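Local coordinates for protein 6-phosphofructokinase isozyme 2 (Escherichia coli, PDB 3UMO) that catalyses the ATP-dependent phosphorylation of D-fructose 6-phosphate to fructose 1,6-bisphosphate, the first committing step of glycolysis, as a homodimer of the PfkB carbohydrate kinase family, at residues E274-R277 with F278-A282; L231-S235 with E236-Q240; R293-H297 with D298-K302. One frame throughout, in Å; residues are numbered along the deposited sequence.

Contact 1 of 3, residues E274-R277 with F278-A282; sequences EMVR and FGVAA. With ATP (adenosine-5'-triphosphate), chain E.
Phe278 and Glu274 meet one helical turn apart: Phe278 N donates to Glu274 O over 3.0 Å, and Phe278 CB rests against the same carbonyl oxygen. With CG anti to the backbone N (chi1 -163°), the Phe278 ring is carried away from residues 274-277 toward helix 297-307 and helix 254-267. There it meets Tyr304 of the former edge-to-face and makes a cation-pi contact with Lys265 of the latter. A large aromatic residue suits this place because it can serve both helices at once. The same Lys265 forms a salt bridge with Glu274, whose carboxylate thus lies beside the ring's cationic partner.

Arg277 likewise uses its backbone within the helix and its side chain outside the two segments. Arg277 O accepts from Ala281 N at 2.9 Å, and Ala281 CB comes to 3.4 Å from this Arg277 O. The Arg277 side chain, extended from CG to NE, forms a salt bridge with Glu273 of the same helix. Between Val276 and Val280 there is a side-chain contact as well as a main-chain bond: Val280 N donates to Val276 O at 2.8 Å, and Val276 CG1 lies a loose 4.4 Å from Val280 CG2. Gly279 N completes the i to i+4 series on Met275 O.

Val280 is also part of the ATP pocket. The i to i+4 bonds use the N-H and C=O groups of this turn, so side chains such as Phe278 and Glu274 make the links to neighbouring helices, while Val280 offers the ribose both a methyl, CG1 at 3.7 Å from ATP O2', and its carbonyl oxygen, which takes a weak bond from that hydroxyl.

Contact 2 of 3, residues L231-S235 with E236-Q240; sequences LGVDS and ENCIQ
Cys238 SG, set anti to its own main-chain nitrogen (chi1 177°), and Leu231 CG, turned the same way (chi1 -175°), are brought over one face of the strand pair, where Cys238 SG touches Leu231 CD1 at 4.2 Å. Val233 CG2 reaches the same Cys238 SG at 4.1 Å, so the thiol is packed against both residues. Further along, Leu231 CD1 also meets Gln240 CB, the leucine and glutamine side chains crossing at about a right angle.

Gly232 and Ile239 form the hydrogen-bonded pair of this antiparallel beta hairpin. Gly232 N gives to Ile239 O at 2.8 Å, and Ile239 N returns a bond to Gly232 O. With no side chain on Gly232, that side of the strand is left to Ile239 and to Val276 of helix 272-286, which packs on both. Strand 230-233 is the middle strand of a three-stranded antiparallel sheet, bonded through Leu231 and Val233 to strand 221-224, and strand 238-241 lies at the edge within the chain.

Nearer the turn, Asp234 N donates to Asn237 O over 2.7 Å, closing the connection round Ser235 and Glu236. Asp234 CB approaches Asn237 N at 3.4 Å, and this buried N-H has no partner in the model. Polar residues suit the exposed bend, and Asp234 O is held by Gln210 of helix 204-214. At the far end Gln240 packs on Val242 of the second subunit.

Contact 3 of 3, residues R293-H297 with D298-K302; sequences RLCSH and DDTQK. With K (potassium ion), chain F.
Thr300 grips the carbonyl oxygen of Ser296 twice: Thr300 OG1 donates to Ser296 O at 2.9 Å and Thr300 N at 3.1 Å, the two coming from opposite faces of the carbonyl plane. The hydroxyl can do so because OG1 stands beside its own backbone N (chi1 -58°), which turns CG2 the other way, to pack on Phe278. Thr300 OG1 also lies 3.6 Å from Cys295 CB. An alanine here would keep the main-chain bond but would probably leave Ser296 O with a single grip and open a gap beside Cys295 CB and the Phe278 ring. Gln301 N adds the next turn's bond, to His297 O.

Ser296 is the N-cap of helix 297-307, and its OG accepts a weak bond from Asp299 N at 3.3 Å. A water bridges Ser296 N to Asp299 OD2, to which it donates at 2.7 Å; a carboxylate suits this first turn, where helix N-H groups are probably attractive to negative charge.

On the outer side, His297 ND1 donates to Asp298 OD1 at 3.1 Å, almost straight (171°) and in the ring plane, though ring and carboxylate planes are turned 75° apart. Gln301 OE1 approaches His297 CE1 obliquely at 3.2 Å.

Metal coordination lies upstream in the loop. Arg293 O binds the potassium ion at 2.9 Å, alongside the main-chain carbonyl oxygens of Ser250, Val252, Ala286, Asn289 and Gly291.

Contact 1 is the most buried of the three and links the others, because helix 272-286 is the element shared by the sheet's hairpin on one hand and helix 297-307 on the other; toward the latter, Phe278, Ala281 and Ala282 meet Thr300 or Cys295 of contact 3. Contacts 2 and 3 do not touch, their nearest atoms being about 15 Å apart. Both are partly buried, with polar, exposed residues at the hairpin bend and along the outer side of helix 297-307. Their chemistry follows their place: i to i+4 bonding in mid-helix for contact 1, cross-strand pairing for contact 2, and side-chain capping at a helix start for contact 3.

Contact 1 of 3, residues E274-R277 with F278-A282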
ATOM      1  N   GLU A 274      13.506 -35.330 -17.985  1.00 22.09           N
ATOM      2  CA  GLU A 274      14.734 -34.858 -17.364  1.00 24.57           C
ATOM      3  C   GLU A 274      14.850 -33.347 -17.534  1.00 24.53           C
ATOM      4  O   GLU A 274      15.248 -32.630 -16.612  1.00 22.45           O
ATOM      5  CB  GLU A 274      15.938 -35.567 -17.989  1.00 30.90           C
ATOM      6  CG  GLU A 274      17.252 -35.304 -17.285  1.00 47.43           C
ATOM      7  CD  GLU A 274      18.296 -36.365 -17.588  1.00 58.90           C
ATOM      8  OE1 GLU A 274      17.908 -37.529 -17.832  1.00 62.62           O
ATOM      9  OE2 GLU A 274      19.500 -36.033 -17.582  1.00 58.86           O
ATOM     10  N   MET A 275      14.475 -32.871 -18.720  1.00 22.11           N
ATOM     11  CA  MET A 275      14.501 -31.443 -19.014  1.00 21.21           C
ATOM     12  C   MET A 275      13.564 -30.644 -18.101  1.00 22.34           C
ATOM     13  O   MET A 275      13.969 -29.635 -17.525  1.00 22.26           O
ATOM     14  CB  MET A 275      14.132 -31.207 -20.480  1.00 24.75           C
ATOM     15  CG  MET A 275      14.260 -29.767 -20.916  1.00 25.52           C
ATOM     16  SD  MET A 275      13.609 -29.533 -22.574  1.00 30.05           S
ATOM     17  CE  MET A 275      11.864 -29.770 -22.282  1.00 41.77           C
ATOM     18  N   VAL A 276      12.317 -31.087 -17.972  1.00 21.11           N
ATOM     19  CA  VAL A 276      11.340 -30.362 -17.156  1.00 20.16           C
ATOM     20  C   VAL A 276      11.688 -30.453 -15.672  1.00 21.44           C
ATOM     21  O   VAL A 276      11.570 -29.470 -14.930  1.00 18.95           O
ATOM     22  CB  VAL A 276       9.886 -30.841 -17.423  1.00 21.19           C
ATOM     23  CG1 VAL A 276       8.902 -30.163 -16.481  1.00 20.41           C
ATOM     24  CG2 VAL A 276       9.494 -30.567 -18.881  1.00 23.35           C
ATOM     25  N   ARG A 277      12.141 -31.624 -15.240  1.00 19.19           N
ATOM     26  CA  ARG A 277      12.554 -31.787 -13.852  1.00 21.86           C
ATOM     27  C   ARG A 277      13.678 -30.824 -13.483  1.00 24.89           C
ATOM     28  O   ARG A 277      13.621 -30.179 -12.445  1.00 23.68           O
ATOM     29  CB  ARG A 277      13.011 -33.215 -13.574  1.00 24.45           C
ATOM     30  CG  ARG A 277      11.897 -34.219 -13.471  1.00 22.36           C
ATOM     31  CD  ARG A 277      12.444 -35.536 -12.917  1.00 23.65           C
ATOM     32  NE  ARG A 277      11.552 -36.675 -13.124  1.00 43.94           N
ATOM     33  CZ  ARG A 277      10.369 -36.828 -12.537  1.00 62.69           C
ATOM     34  NH1 ARG A 277       9.903 -35.905 -11.702  1.00 68.78           N
ATOM     35  NH2 ARG A 277       9.642 -37.907 -12.791  1.00 67.96           N
ATOM     36  N   PHE A 278      14.699 -30.741 -14.330  1.00 19.77           N
ATOM     37  CA  PHE A 278      15.832 -29.869 -14.061  1.00 23.52           C
ATOM     38  C   PHE A 278      15.384 -28.412 -14.132  1.00 16.67           C
ATOM     39  O   PHE A 278      15.836 -27.575 -13.348  1.00 18.05           O
ATOM     40  CB  PHE A 278      16.961 -30.135 -15.059  1.00 24.50           C
ATOM     41  CG  PHE A 278      18.293 -29.597 -14.626  1.00 21.84           C
ATOM     42  CD1 PHE A 278      18.841 -29.972 -13.410  1.00 26.30           C
ATOM     43  CD2 PHE A 278      19.013 -28.738 -15.445  1.00 21.16           C
ATOM     44  CE1 PHE A 278      20.076 -29.486 -13.006  1.00 26.97           C
ATOM     45  CE2 PHE A 278      20.255 -28.244 -15.041  1.00 20.99           C
ATOM     46  CZ  PHE A 278      20.782 -28.619 -13.824  1.00 26.66           C
ATOM     47  N   GLY A 279      14.473 -28.118 -15.059  1.00 18.39           N
ATOM     48  CA  GLY A 279      13.900 -26.784 -15.166  1.00 18.20           C
ATOM     49  C   GLY A 279      13.170 -26.368 -13.895  1.00 20.06           C
ATOM     50  O   GLY A 279      13.365 -25.260 -13.385  1.00 18.37           O
ATOM     51  N   VAL A 280      12.308 -27.244 -13.385  1.00 15.79           N
ATOM     52  CA  VAL A 280      11.596 -26.955 -12.145  1.00 15.44           C
ATOM     53  C   VAL A 280      12.573 -26.828 -10.978  1.00 18.09           C
ATOM     54  O   VAL A 280      12.419 -25.944 -10.130  1.00 15.95           O
ATOM     55  CB  VAL A 280      10.508 -28.014 -11.841  1.00 15.98           C
ATOM     56  CG1 VAL A 280      10.059 -27.942 -10.376  1.00 16.72           C
ATOM     57  CG2 VAL A 280       9.325 -27.808 -12.771  1.00 18.31           C
ATOM     58  N   ALA A 281      13.576 -27.704 -10.939  1.00 18.15           N
ATOM     59  CA  ALA A 281      14.576 -27.642  -9.871  1.00 16.31           C
ATOM     60  C   ALA A 281      15.282 -26.288  -9.839  1.00 15.98           C
ATOM     61  O   ALA A 281      15.439 -25.690  -8.771  1.00 18.69           O
ATOM     62  CB  ALA A 281      15.592 -28.786  -9.992  1.00 18.14           C
ATOM     63  N   ALA A 282      15.701 -25.803 -11.003  1.00 16.88           N
ATOM     64  CA  ALA A 282      16.397 -24.517 -11.071  1.00 15.56           C
ATOM     65  C   ALA A 282      15.459 -23.345 -10.814  1.00 21.15           C
ATOM     66  O   ALA A 282      15.820 -22.389 -10.117  1.00 17.82           O
ATOM     67  CB  ALA A 282      17.089 -24.354 -12.413  1.00 15.59           C
TER
HETATM   68  PG  ATP E 313       9.418 -14.934 -14.377  1.00 17.63           P
HETATM   69  O1G ATP E 313       9.800 -14.630 -15.783  1.00 16.36           O
HETATM   70  O2G ATP E 313      10.720 -14.832 -13.587  1.00 15.88           O
HETATM   71  O3G ATP E 313       8.381 -14.015 -13.831  1.00 19.75           O
HETATM   72  PB  ATP E 313       7.809 -17.026 -15.122  1.00 18.74           P
HETATM   73  O1B ATP E 313       6.454 -16.315 -14.821  1.00 16.74           O
HETATM   74  O2B ATP E 313       8.179 -17.067 -16.620  1.00 17.93           O
HETATM   75  O3B ATP E 313       9.000 -16.428 -14.245  1.00 15.99           O
HETATM   76  PA  ATP E 313       7.198 -19.240 -13.386  1.00 17.07           P
HETATM   77  O1A ATP E 313       6.560 -18.243 -12.464  1.00 16.55           O
HETATM   78  O2A ATP E 313       6.276 -20.403 -13.756  1.00 17.17           O
HETATM   79  O3A ATP E 313       7.714 -18.549 -14.677  1.00 14.62           O
HETATM   80  O5' ATP E 313       8.540 -19.762 -12.669  1.00 18.61           O
HETATM   81  C5' ATP E 313       9.239 -20.823 -13.224  1.00 20.38           C
HETATM   82  C4' ATP E 313       9.563 -21.945 -12.344  1.00 17.33           C
HETATM   83  O4' ATP E 313      10.089 -21.409 -11.111  1.00 15.49           O
HETATM   84  C3' ATP E 313       8.368 -22.688 -11.914  1.00 19.31           C
HETATM   85  O3' ATP E 313       7.999 -23.640 -12.839  1.00 17.19           O
HETATM   86  C2' ATP E 313       8.789 -23.261 -10.624  1.00 20.59           C
HETATM   87  O2' ATP E 313       9.651 -24.304 -10.829  1.00 19.73           O
HETATM   88  C1' ATP E 313       9.555 -22.141 -10.032  1.00 15.43           C
HETATM   89  N9  ATP E 313       8.707 -21.281  -9.210  1.00 16.36           N
HETATM   90  C8  ATP E 313       8.154 -20.113  -9.586  1.00 19.83           C
HETATM   91  N7  ATP E 313       7.442 -19.638  -8.535  1.00 17.30           N
HETATM   92  C5  ATP E 313       7.546 -20.502  -7.504  1.00 18.10           C
HETATM   93  C6  ATP E 313       7.039 -20.522  -6.200  1.00 21.70           C
HETATM   94  N6  ATP E 313       6.166 -19.414  -5.688  1.00 19.59           N
HETATM   95  N1  ATP E 313       7.345 -21.565  -5.410  1.00 16.90           N
HETATM   96  C2  ATP E 313       8.122 -22.570  -5.848  1.00 17.83           C
HETATM   97  N3  ATP E 313       8.622 -22.572  -7.087  1.00 17.78           N
HETATM   98  C4  ATP E 313       8.355 -21.558  -7.929  1.00 17.97           C

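Contact 2 of 3, residues L231-S235 with E236-Q240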
ATOM      1  N   LEU A 231       4.246 -27.901 -16.821  1.00 17.59           N
ATOM      2  CA  LEU A 231       3.706 -28.959 -17.665  1.00 19.96           C
ATOM      3  C   LEU A 231       4.489 -28.969 -18.973  1.00 20.96           C
ATOM      4  O   LEU A 231       4.529 -27.967 -19.693  1.00 26.00           O
ATOM      5  CB  LEU A 231       2.224 -28.723 -17.936  1.00 23.70           C
ATOM      6  CG  LEU A 231       1.525 -29.843 -18.711  1.00 29.61           C
ATOM      7  CD1 LEU A 231       0.589 -30.606 -17.791  1.00 43.92           C
ATOM      8  CD2 LEU A 231       0.780 -29.284 -19.902  1.00 31.82           C
ATOM      9  N   GLY A 232       5.120 -30.101 -19.274  1.00 19.99           N
ATOM     10  CA  GLY A 232       5.916 -30.236 -20.478  1.00 22.22           C
ATOM     11  C   GLY A 232       5.209 -31.118 -21.487  1.00 24.20           C
ATOM     12  O   GLY A 232       4.717 -32.196 -21.147  1.00 23.28           O
ATOM     13  N   VAL A 233       5.147 -30.651 -22.730  1.00 24.56           N
ATOM     14  CA  VAL A 233       4.449 -31.379 -23.784  1.00 32.30           C
ATOM     15  C   VAL A 233       5.355 -31.625 -24.993  1.00 29.66           C
ATOM     16  O   VAL A 233       6.101 -30.732 -25.411  1.00 25.06           O
ATOM     17  CB  VAL A 233       3.156 -30.638 -24.205  1.00 37.84           C
ATOM     18  CG1 VAL A 233       2.548 -31.253 -25.448  1.00 47.72           C
ATOM     19  CG2 VAL A 233       2.148 -30.652 -23.065  1.00 42.55           C
ATOM     20  N   ASP A 234       5.284 -32.852 -25.517  1.00 27.30           N
ATOM     21  CA  ASP A 234       6.013 -33.306 -26.691  1.00 36.45           C
ATOM     22  C   ASP A 234       4.998 -33.793 -27.707  1.00 32.38           C
ATOM     23  O   ASP A 234       3.794 -33.748 -27.462  1.00 31.82           O
ATOM     24  CB  ASP A 234       6.868 -34.520 -26.330  1.00 43.17           C
ATOM     25  CG  ASP A 234       8.338 -34.220 -26.340  1.00 51.77           C
ATOM     26  OD1 ASP A 234       8.728 -33.162 -26.879  1.00 65.80           O
ATOM     27  OD2 ASP A 234       9.105 -35.053 -25.814  1.00 46.19           O
ATOM     28  N   SER A 235       5.485 -34.303 -28.833  1.00 37.72           N
ATOM     29  CA  SER A 235       4.613 -34.980 -29.777  1.00 41.11           C
ATOM     30  C   SER A 235       4.236 -36.352 -29.220  1.00 43.05           C
ATOM     31  O   SER A 235       3.276 -36.973 -29.675  1.00 46.37           O
ATOM     32  CB  SER A 235       5.296 -35.136 -31.142  1.00 45.14           C
ATOM     33  OG  SER A 235       6.426 -35.991 -31.064  1.00 44.95           O
ATOM     34  N   GLU A 236       4.990 -36.808 -28.222  1.00 36.17           N
ATOM     35  CA  GLU A 236       4.818 -38.151 -27.677  1.00 41.85           C
ATOM     36  C   GLU A 236       4.509 -38.172 -26.184  1.00 41.50           C
ATOM     37  O   GLU A 236       3.944 -39.141 -25.674  1.00 42.96           O
ATOM     38  CB  GLU A 236       6.077 -38.983 -27.932  1.00 53.71           C
ATOM     39  CG  GLU A 236       6.424 -39.147 -29.403  1.00 68.32           C
ATOM     40  CD  GLU A 236       7.847 -39.625 -29.610  1.00 79.49           C
ATOM     41  OE1 GLU A 236       8.510 -39.966 -28.606  1.00 81.79           O
ATOM     42  OE2 GLU A 236       8.304 -39.655 -30.772  1.00 83.84           O
ATOM     43  N   ASN A 237       4.878 -37.112 -25.476  1.00 31.38           N
ATOM     44  CA  ASN A 237       4.749 -37.120 -24.023  1.00 34.18           C
ATOM     45  C   ASN A 237       4.090 -35.887 -23.427  1.00 28.93           C
ATOM     46  O   ASN A 237       4.068 -34.808 -24.029  1.00 30.00           O
ATOM     47  CB  ASN A 237       6.119 -37.316 -23.369  1.00 40.71           C
ATOM     48  CG  ASN A 237       6.694 -38.694 -23.620  1.00 50.96           C
ATOM     49  OD1 ASN A 237       7.748 -38.837 -24.242  1.00 54.76           O
ATOM     50  ND2 ASN A 237       6.009 -39.718 -23.126  1.00 53.25           N
ATOM     51  N   CYS A 238       3.562 -36.065 -22.221  1.00 28.05           N
ATOM     52  CA  CYS A 238       2.994 -34.975 -21.444  1.00 29.12           C
ATOM     53  C   CYS A 238       3.295 -35.259 -19.991  1.00 29.96           C
ATOM     54  O   CYS A 238       2.922 -36.310 -19.469  1.00 36.14           O
ATOM     55  CB  CYS A 238       1.488 -34.919 -21.627  1.00 36.49           C
ATOM     56  SG  CYS A 238       0.697 -33.643 -20.627  1.00 43.73           S
ATOM     57  N   ILE A 239       3.977 -34.337 -19.331  1.00 25.83           N
ATOM     58  CA  ILE A 239       4.315 -34.558 -17.939  1.00 30.15           C
ATOM     59  C   ILE A 239       4.129 -33.289 -17.132  1.00 36.14           C
ATOM     60  O   ILE A 239       4.341 -32.180 -17.637  1.00 27.02           O
ATOM     61  CB  ILE A 239       5.767 -35.021 -17.779  1.00 28.33           C
ATOM     62  CG1 ILE A 239       6.712 -34.054 -18.488  1.00 29.72           C
ATOM     63  CG2 ILE A 239       5.956 -36.446 -18.309  1.00 39.44           C
ATOM     64  CD1 ILE A 239       8.038 -33.919 -17.804  1.00 41.41           C
ATOM     65  N   GLN A 240       3.718 -33.453 -15.879  1.00 28.83           N
ATOM     66  CA  GLN A 240       3.716 -32.333 -14.961  1.00 20.13           C
ATOM     67  C   GLN A 240       4.719 -32.617 -13.862  1.00 19.73           C
ATOM     68  O   GLN A 240       4.807 -33.739 -13.346  1.00 21.96           O
ATOM     69  CB  GLN A 240       2.329 -32.045 -14.363  1.00 35.54           C
ATOM     70  CG  GLN A 240       2.357 -30.816 -13.432  1.00 48.39           C
ATOM     71  CD  GLN A 240       0.985 -30.273 -13.051  1.00 51.34           C
ATOM     72  OE1 GLN A 240      -0.048 -30.748 -13.530  1.00 51.74           O
ATOM     73  NE2 GLN A 240       0.976 -29.256 -12.178  1.00 32.50           N
TER

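Contact 3 of 3, residues R293-H297 with D298-K302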
ATOM      1  N   ARG A 293      18.647 -12.668  -7.025  1.00 24.72           N
ATOM      2  CA  ARG A 293      19.598 -13.756  -7.174  1.00 29.49           C
ATOM      3  C   ARG A 293      18.959 -14.948  -7.864  1.00 26.90           C
ATOM      4  O   ARG A 293      17.847 -15.350  -7.530  1.00 39.09           O
ATOM      5  CB  ARG A 293      20.144 -14.170  -5.807  1.00 35.55           C
ATOM      6  CG  ARG A 293      20.746 -13.023  -5.017  1.00 44.50           C
ATOM      7  CD  ARG A 293      21.013 -13.416  -3.575  1.00 61.64           C
ATOM      8  NE  ARG A 293      21.884 -14.583  -3.477  1.00 75.32           N
ATOM      9  CZ  ARG A 293      21.924 -15.398  -2.428  1.00 81.58           C
ATOM     10  NH1 ARG A 293      21.137 -15.179  -1.382  1.00 82.22           N
ATOM     11  NH2 ARG A 293      22.748 -16.437  -2.427  1.00 82.00           N
ATOM     12  N   LEU A 294      19.674 -15.505  -8.830  1.00 24.63           N
ATOM     13  CA  LEU A 294      19.180 -16.645  -9.580  1.00 20.64           C
ATOM     14  C   LEU A 294      19.460 -17.941  -8.838  1.00 21.80           C
ATOM     15  O   LEU A 294      19.878 -17.932  -7.684  1.00 26.43           O
ATOM     16  CB  LEU A 294      19.815 -16.681 -10.969  1.00 26.57           C
ATOM     17  CG  LEU A 294      19.759 -15.356 -11.728  1.00 25.98           C
ATOM     18  CD1 LEU A 294      20.608 -15.410 -12.983  1.00 25.12           C
ATOM     19  CD2 LEU A 294      18.323 -15.003 -12.064  1.00 24.04           C
ATOM     20  N   CYS A 295      19.222 -19.055  -9.513  1.00 20.69           N
ATOM     21  CA  CYS A 295      19.440 -20.379  -8.935  1.00 24.75           C
ATOM     22  C   CYS A 295      20.911 -20.655  -8.610  1.00 22.82           C
ATOM     23  O   CYS A 295      21.809 -20.235  -9.347  1.00 22.85           O
ATOM     24  CB  CYS A 295      18.945 -21.448  -9.915  1.00 23.22           C
ATOM     25  SG  CYS A 295      19.766 -21.379 -11.545  1.00 24.38           S
ATOM     26  N   SER A 296      21.160 -21.366  -7.511  1.00 21.45           N
ATOM     27  CA  SER A 296      22.503 -21.837  -7.203  1.00 22.71           C
ATOM     28  C   SER A 296      22.620 -23.304  -7.605  1.00 22.50           C
ATOM     29  O   SER A 296      21.631 -24.036  -7.594  1.00 25.70           O
ATOM     30  CB  SER A 296      22.815 -21.688  -5.713  1.00 28.00           C
ATOM     31  OG  SER A 296      22.071 -22.624  -4.953  1.00 28.67           O
ATOM     32  N   HIS A 297      23.831 -23.731  -7.946  1.00 23.59           N
ATOM     33  CA  HIS A 297      24.064 -25.122  -8.333  1.00 24.52           C
ATOM     34  C   HIS A 297      23.610 -26.132  -7.279  1.00 23.58           C
ATOM     35  O   HIS A 297      22.938 -27.116  -7.601  1.00 24.21           O
ATOM     36  CB  HIS A 297      25.540 -25.357  -8.670  1.00 27.60           C
ATOM     37  CG  HIS A 297      25.870 -26.792  -8.959  1.00 40.00           C
ATOM     38  ND1 HIS A 297      26.121 -27.711  -7.964  1.00 45.03           N
ATOM     39  CD2 HIS A 297      25.982 -27.462 -10.130  1.00 50.75           C
ATOM     40  CE1 HIS A 297      26.375 -28.889  -8.509  1.00 50.64           C
ATOM     41  NE2 HIS A 297      26.298 -28.764  -9.823  1.00 52.28           N
ATOM     42  N   ASP A 298      23.986 -25.895  -6.027  1.00 27.88           N
ATOM     43  CA  ASP A 298      23.711 -26.857  -4.963  1.00 29.59           C
ATOM     44  C   ASP A 298      22.223 -27.005  -4.666  1.00 25.63           C
ATOM     45  O   ASP A 298      21.741 -28.123  -4.479  1.00 25.11           O
ATOM     46  CB  ASP A 298      24.478 -26.502  -3.690  1.00 28.54           C
ATOM     47  CG  ASP A 298      25.981 -26.622  -3.864  1.00 42.04           C
ATOM     48  OD1 ASP A 298      26.427 -27.070  -4.943  1.00 34.55           O
ATOM     49  OD2 ASP A 298      26.716 -26.276  -2.914  1.00 47.14           O
ATOM     50  N   ASP A 299      21.499 -25.890  -4.618  1.00 23.02           N
ATOM     51  CA  ASP A 299      20.055 -25.942  -4.379  1.00 24.06           C
ATOM     52  C   ASP A 299      19.349 -26.641  -5.536  1.00 25.55           C
ATOM     53  O   ASP A 299      18.428 -27.432  -5.325  1.00 23.44           O
ATOM     54  CB  ASP A 299      19.473 -24.538  -4.197  1.00 23.29           C
ATOM     55  CG  ASP A 299      19.897 -23.886  -2.898  1.00 32.50           C
ATOM     56  OD1 ASP A 299      20.265 -24.613  -1.949  1.00 36.74           O
ATOM     57  OD2 ASP A 299      19.848 -22.634  -2.832  1.00 30.31           O
ATOM     58  N   THR A 300      19.784 -26.351  -6.758  1.00 21.03           N
ATOM     59  CA  THR A 300      19.179 -26.971  -7.938  1.00 20.62           C
ATOM     60  C   THR A 300      19.413 -28.480  -7.910  1.00 21.24           C
ATOM     61  O   THR A 300      18.500 -29.270  -8.158  1.00 21.32           O
ATOM     62  CB  THR A 300      19.732 -26.355  -9.247  1.00 21.18           C
ATOM     63  OG1 THR A 300      19.489 -24.937  -9.253  1.00 19.33           O
ATOM     64  CG2 THR A 300      19.077 -26.989 -10.470  1.00 23.19           C
ATOM     65  N   GLN A 301      20.638 -28.880  -7.579  1.00 21.92           N
ATOM     66  CA  GLN A 301      20.971 -30.298  -7.478  1.00 26.03           C
ATOM     67  C   GLN A 301      20.125 -31.009  -6.431  1.00 27.07           C
ATOM     68  O   GLN A 301      19.655 -32.122  -6.661  1.00 22.95           O
ATOM     69  CB  GLN A 301      22.458 -30.485  -7.163  1.00 23.66           C
ATOM     70  CG  GLN A 301      22.855 -31.931  -6.914  1.00 42.59           C
ATOM     71  CD  GLN A 301      24.360 -32.134  -6.905  1.00 61.16           C
ATOM     72  OE1 GLN A 301      25.125 -31.203  -6.647  1.00 67.17           O
ATOM     73  NE2 GLN A 301      24.793 -33.356  -7.199  1.00 68.37           N
ATOM     74  N   LYS A 302      19.933 -30.360  -5.286  1.00 22.35           N
ATOM     75  CA  LYS A 302      19.166 -30.949  -4.186  1.00 21.89           C
ATOM     76  C   LYS A 302      17.708 -31.171  -4.585  1.00 21.13           C
ATOM     77  O   LYS A 302      17.136 -32.239  -4.346  1.00 23.02           O
ATOM     78  CB  LYS A 302      19.237 -30.048  -2.949  1.00 25.79           C
ATOM     79  CG  LYS A 302      18.523 -30.609  -1.720  1.00 28.78           C
ATOM     80  CD  LYS A 302      18.388 -29.550  -0.623  1.00 37.42           C
ATOM     81  CE  LYS A 302      19.748 -29.048  -0.159  1.00 36.89           C
ATOM     82  NZ  LYS A 302      19.640 -28.048   0.951  1.00 43.02           N
TER
HETATM   83  K     K F 314      15.340 -14.853  -6.141  1.00 20.75           K
HETATM   84  O   HOH W   1      19.311 -21.423  -5.163  1.00 22.16           O